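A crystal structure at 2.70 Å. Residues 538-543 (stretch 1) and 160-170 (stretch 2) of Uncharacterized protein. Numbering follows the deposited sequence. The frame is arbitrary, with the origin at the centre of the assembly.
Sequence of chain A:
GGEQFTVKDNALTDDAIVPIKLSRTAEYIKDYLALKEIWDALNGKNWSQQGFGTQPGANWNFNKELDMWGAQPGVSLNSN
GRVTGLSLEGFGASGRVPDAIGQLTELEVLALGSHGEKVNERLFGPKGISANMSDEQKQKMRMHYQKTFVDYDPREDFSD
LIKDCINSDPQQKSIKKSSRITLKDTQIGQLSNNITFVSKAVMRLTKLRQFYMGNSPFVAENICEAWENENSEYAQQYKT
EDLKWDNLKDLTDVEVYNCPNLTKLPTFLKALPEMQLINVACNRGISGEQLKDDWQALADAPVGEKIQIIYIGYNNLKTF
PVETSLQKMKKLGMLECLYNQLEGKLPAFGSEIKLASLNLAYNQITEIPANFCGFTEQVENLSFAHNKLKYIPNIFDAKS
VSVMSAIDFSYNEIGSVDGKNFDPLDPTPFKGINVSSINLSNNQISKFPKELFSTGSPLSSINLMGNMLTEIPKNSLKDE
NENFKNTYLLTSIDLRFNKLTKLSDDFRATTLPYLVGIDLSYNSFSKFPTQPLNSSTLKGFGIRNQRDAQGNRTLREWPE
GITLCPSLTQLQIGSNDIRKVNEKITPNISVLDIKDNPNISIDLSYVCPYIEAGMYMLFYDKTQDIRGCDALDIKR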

ATOM      1  N   LEU A 538       7.840  13.649 -28.257  1.00 41.19           N
ATOM      2  CA  LEU A 538       6.615  12.836 -28.228  1.00 38.83           C
ATOM      3  C   LEU A 538       6.837  11.482 -28.850  1.00 43.12           C
ATOM      4  O   LEU A 538       7.202  11.404 -30.014  1.00 42.84           O
ATOM      5  CB  LEU A 538       5.461  13.555 -28.954  1.00 38.42           C
ATOM      6  CG  LEU A 538       4.117  12.868 -28.932  1.00 41.58           C
ATOM      7  CD1 LEU A 538       3.444  13.001 -27.568  1.00 40.99           C
ATOM      8  CD2 LEU A 538       3.238  13.431 -29.985  1.00 45.10           C
ATOM      9  N   LYS A 539       6.611  10.424 -28.048  1.00 40.71           N
ATOM     10  CA  LYS A 539       6.770   9.022 -28.403  1.00 40.45           C
ATOM     11  C   LYS A 539       5.426   8.335 -28.693  1.00 40.82           C
ATOM     12  O   LYS A 539       5.378   7.458 -29.557  1.00 40.07           O
ATOM     13  CB  LYS A 539       7.489   8.274 -27.272  1.00 43.88           C
ATOM     14  CG  LYS A 539       8.874   7.750 -27.635  1.00 52.73           C
ATOM     15  CD  LYS A 539       9.389   6.773 -26.581  1.00 66.40           C
ATOM     16  CE  LYS A 539       9.997   7.474 -25.392  1.00 82.86           C
ATOM     17  NZ  LYS A 539      10.027   6.605 -24.189  1.00 84.00           N
ATOM     18  N   GLY A 540       4.370   8.708 -27.968  1.00 34.57           N
ATOM     19  CA  GLY A 540       3.052   8.102 -28.149  1.00 34.18           C
ATOM     20  C   GLY A 540       1.857   9.031 -28.083  1.00 38.45           C
ATOM     21  O   GLY A 540       1.802   9.932 -27.245  1.00 37.88           O
ATOM     22  N   PHE A 541       0.864   8.764 -28.945  1.00 35.20           N
ATOM     23  CA  PHE A 541      -0.371   9.530 -29.076  1.00 35.20           C
ATOM     24  C   PHE A 541      -1.571   8.593 -29.208  1.00 41.08           C
ATOM     25  O   PHE A 541      -1.557   7.693 -30.056  1.00 41.49           O
ATOM     26  CB  PHE A 541      -0.287  10.462 -30.307  1.00 37.38           C
ATOM     27  CG  PHE A 541      -1.291  11.581 -30.311  1.00 38.39           C
ATOM     28  CD1 PHE A 541      -2.580  11.380 -30.797  1.00 41.65           C
ATOM     29  CD2 PHE A 541      -0.959  12.835 -29.811  1.00 41.10           C
ATOM     30  CE1 PHE A 541      -3.526  12.418 -30.776  1.00 43.96           C
ATOM     31  CE2 PHE A 541      -1.900  13.877 -29.794  1.00 45.43           C
ATOM     32  CZ  PHE A 541      -3.174  13.668 -30.291  1.00 44.09           C
ATOM     33  N   GLY A 542      -2.585   8.817 -28.377  1.00 38.20           N
ATOM     34  CA  GLY A 542      -3.817   8.040 -28.361  1.00 38.21           C
ATOM     35  C   GLY A 542      -5.024   8.928 -28.575  1.00 43.04           C
ATOM     36  O   GLY A 542      -5.169   9.955 -27.896  1.00 42.34           O
ATOM     37  N   ILE A 543      -5.869   8.564 -29.556  1.00 39.56           N
ATOM     38  CA  ILE A 543      -7.064   9.328 -29.890  1.00 40.69           C
ATOM     39  C   ILE A 543      -8.147   8.328 -30.365  1.00 45.14           C
ATOM     40  O   ILE A 543      -8.973   8.639 -31.218  1.00 46.97           O
ATOM     41  CB  ILE A 543      -6.767  10.505 -30.896  1.00 44.98           C
ATOM     42  CG1 ILE A 543      -7.887  11.579 -30.937  1.00 45.02           C
ATOM     43  CG2 ILE A 543      -6.231  10.086 -32.299  1.00 45.93           C
ATOM     44  CD1 ILE A 543      -7.474  12.842 -30.399  1.00 46.00           C
TER
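Stretch 2 160-170: DLIKDCINSDP

Residues 160-170 pack as a helix against residues 538-543, of which 540-542 form a short strand; the two stretches are far apart in sequence but in the same chain. The backbone of stretch 2 is helical from Asp160 onward, with successive i to i+4 hydrogen bonds such as Asp164 N to Asp160 O (2.7 Å) and Ile166 N to Ile162 O (3.0 Å). Asp169 (phi/psi -83/114) has an extended backbone, whereas Pro170 (-66/-24) does not. The helix runs almost exactly antiparallel to strand 540-542, at 174° between their N-to-C directions, and the axes approach to 8.5 Å. In register, Lys539 lies opposite Cys165, with their CA atoms 6.4 Å apart.

The nonpolar contact rests on Leu161 and Cys165, one helical turn apart and both directed toward the strand. Leu161, with chi1 t and chi2 p, places CD1 3.9 Å from Gly540 CA and CD2 3.4 Å from Gly542 N and 3.5 Å from Phe541 C. Cys165 brings SG to 3.6 Å from Gly540 N and 3.9 Å from Lys539 CB. The two glycines make this close approach possible: an ideal CB on Gly540 would fall 2.8 Å from both Cys165 SG and Leu161 CD1, and one on Gly542 2.9 Å from Leu161 CD2. Between them Phe541 points its CA-to-CB bond away, so the helix meets its backbone rather than its ring.

The polar contact comes from Lys539, whose CA-to-CB bond points toward the helix and whose NZ reaches the helix near its C-terminal end, by Cys165 O and Ser168. Its NZ donates a hydrogen bond to Cys165 O at 2.8 Å, a carbonyl that also receives a weak bond from Asp169 N (3.2 Å). The same NZ lies 3.3 Å from Ser168 CB. Ser168 OG instead bonds within the helix, to Asp164 O at 3.0 Å. In all, 285 Å² is buried between the stretches.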

ATOM      1  N   ASP A 160      -1.956   1.798 -21.073  1.00 39.62           N
ATOM      2  CA  ASP A 160      -0.860   0.995 -21.568  1.00 38.18           C
ATOM      3  C   ASP A 160       0.026   1.841 -22.444  1.00 41.90           C
ATOM      4  O   ASP A 160       1.239   1.797 -22.247  1.00 42.09           O
ATOM      5  CB  ASP A 160      -1.390  -0.239 -22.288  1.00 39.47           C
ATOM      6  CG  ASP A 160      -1.926  -1.269 -21.312  1.00 48.67           C
ATOM      7  OD1 ASP A 160      -1.381  -1.363 -20.168  1.00 48.68           O
ATOM      8  OD2 ASP A 160      -2.889  -1.971 -21.670  1.00 57.23           O
ATOM      9  N   LEU A 161      -0.571   2.725 -23.293  1.00 38.12           N
ATOM     10  CA  LEU A 161       0.190   3.623 -24.172  1.00 36.86           C
ATOM     11  C   LEU A 161       1.171   4.481 -23.354  1.00 40.53           C
ATOM     12  O   LEU A 161       2.389   4.441 -23.598  1.00 39.61           O
ATOM     13  CB  LEU A 161      -0.766   4.509 -24.996  1.00 37.04           C
ATOM     14  CG  LEU A 161      -0.163   5.666 -25.803  1.00 42.39           C
ATOM     15  CD1 LEU A 161       0.742   5.170 -26.877  1.00 43.76           C
ATOM     16  CD2 LEU A 161      -1.212   6.418 -26.483  1.00 43.54           C
ATOM     17  N   ILE A 162       0.643   5.178 -22.330  1.00 36.47           N
ATOM     18  CA  ILE A 162       1.423   6.074 -21.485  1.00 36.17           C
ATOM     19  C   ILE A 162       2.457   5.270 -20.676  1.00 41.41           C
ATOM     20  O   ILE A 162       3.629   5.667 -20.671  1.00 42.24           O
ATOM     21  CB  ILE A 162       0.490   6.958 -20.616  1.00 38.40           C
ATOM     22  CG1 ILE A 162      -0.096   8.036 -21.542  1.00 38.79           C
ATOM     23  CG2 ILE A 162       1.247   7.613 -19.457  1.00 38.61           C
ATOM     24  CD1 ILE A 162      -1.091   8.784 -21.027  1.00 52.67           C
ATOM     25  N   LYS A 163       2.059   4.111 -20.088  1.00 37.82           N
ATOM     26  CA  LYS A 163       2.976   3.246 -19.328  1.00 36.92           C
ATOM     27  C   LYS A 163       4.120   2.739 -20.243  1.00 43.99           C
ATOM     28  O   LYS A 163       5.276   2.818 -19.823  1.00 46.37           O
ATOM     29  CB  LYS A 163       2.247   2.080 -18.633  1.00 37.58           C
ATOM     30  CG  LYS A 163       1.319   2.533 -17.483  1.00 38.64           C
ATOM     31  CD  LYS A 163       0.814   1.412 -16.567  1.00 31.83           C
ATOM     32  CE  LYS A 163      -0.144   0.446 -17.206  1.00 34.51           C
ATOM     33  NZ  LYS A 163      -1.023  -0.202 -16.195  1.00 35.36           N
ATOM     34  N   ASP A 164       3.830   2.329 -21.502  1.00 39.82           N
ATOM     35  CA  ASP A 164       4.868   1.889 -22.441  1.00 40.46           C
ATOM     36  C   ASP A 164       5.911   2.998 -22.664  1.00 47.18           C
ATOM     37  O   ASP A 164       7.110   2.710 -22.577  1.00 46.79           O
ATOM     38  CB  ASP A 164       4.280   1.437 -23.793  1.00 42.18           C
ATOM     39  CG  ASP A 164       3.415   0.174 -23.778  1.00 56.53           C
ATOM     40  OD1 ASP A 164       3.456  -0.576 -22.769  1.00 55.04           O
ATOM     41  OD2 ASP A 164       2.649  -0.034 -24.751  1.00 67.89           O
ATOM     42  N   CYS A 165       5.461   4.264 -22.875  1.00 45.12           N
ATOM     43  CA  CYS A 165       6.352   5.416 -23.095  1.00 46.72           C
ATOM     44  C   CYS A 165       7.219   5.694 -21.860  1.00 51.95           C
ATOM     45  O   CYS A 165       8.406   6.006 -22.018  1.00 53.57           O
ATOM     46  CB  CYS A 165       5.568   6.656 -23.499  1.00 47.81           C
ATOM     47  SG  CYS A 165       4.726   6.504 -25.095  1.00 52.45           S
ATOM     48  N   ILE A 166       6.640   5.565 -20.644  1.00 46.92           N
ATOM     49  CA  ILE A 166       7.360   5.739 -19.381  1.00 45.95           C
ATOM     50  C   ILE A 166       8.425   4.629 -19.253  1.00 50.65           C
ATOM     51  O   ILE A 166       9.597   4.934 -18.999  1.00 51.66           O
ATOM     52  CB  ILE A 166       6.379   5.763 -18.178  1.00 47.52           C
ATOM     53  CG1 ILE A 166       5.575   7.094 -18.174  1.00 47.05           C
ATOM     54  CG2 ILE A 166       7.124   5.544 -16.830  1.00 46.66           C
ATOM     55  CD1 ILE A 166       4.402   7.156 -17.193  1.00 43.26           C
ATOM     56  N   ASN A 167       8.032   3.363 -19.488  1.00 46.98           N
ATOM     57  CA  ASN A 167       8.928   2.204 -19.384  1.00 47.65           C
ATOM     58  C   ASN A 167      10.084   2.247 -20.384  1.00 54.52           C
ATOM     59  O   ASN A 167      11.143   1.712 -20.062  1.00 57.11           O
ATOM     60  CB  ASN A 167       8.162   0.902 -19.560  1.00 45.86           C
ATOM     61  CG  ASN A 167       7.161   0.622 -18.472  1.00 50.27           C
ATOM     62  OD1 ASN A 167       7.246   1.137 -17.354  1.00 46.55           O
ATOM     63  ND2 ASN A 167       6.199  -0.228 -18.772  1.00 39.85           N
ATOM     64  N   SER A 168       9.902   2.893 -21.562  1.00 50.67           N
ATOM     65  CA  SER A 168      10.922   3.072 -22.618  1.00 50.58           C
ATOM     66  C   SER A 168      11.845   4.232 -22.346  1.00 52.70           C
ATOM     67  O   SER A 168      12.898   4.318 -22.974  1.00 54.23           O
ATOM     68  CB  SER A 168      10.254   3.319 -23.972  1.00 56.96           C
ATOM     69  OG  SER A 168       9.437   2.235 -24.378  1.00 74.87           O
ATOM     70  N   ASP A 169      11.423   5.171 -21.490  1.00 49.06           N
ATOM     71  CA  ASP A 169      12.186   6.380 -21.173  1.00 51.16           C
ATOM     72  C   ASP A 169      13.228   6.059 -20.110  1.00 58.64           C
ATOM     73  O   ASP A 169      12.863   5.729 -18.976  1.00 58.19           O
ATOM     74  CB  ASP A 169      11.255   7.534 -20.723  1.00 53.01           C
ATOM     75  CG  ASP A 169      11.897   8.908 -20.557  1.00 64.28           C
ATOM     76  OD1 ASP A 169      13.149   8.987 -20.518  1.00 66.15           O
ATOM     77  OD2 ASP A 169      11.148   9.902 -20.425  1.00 68.03           O
ATOM     78  N   PRO A 170      14.539   6.145 -20.472  1.00 57.74           N
ATOM     79  CA  PRO A 170      15.600   5.855 -19.486  1.00 57.37           C
ATOM     80  C   PRO A 170      15.637   6.875 -18.346  1.00 60.08           C
ATOM     81  O   PRO A 170      16.121   6.556 -17.267  1.00 59.36           O
ATOM     82  CB  PRO A 170      16.892   5.932 -20.315  1.00 59.83           C
ATOM     83  CG  PRO A 170      16.472   5.970 -21.730  1.00 64.22           C
ATOM     84  CD  PRO A 170      15.117   6.555 -21.771  1.00 59.31           C
TER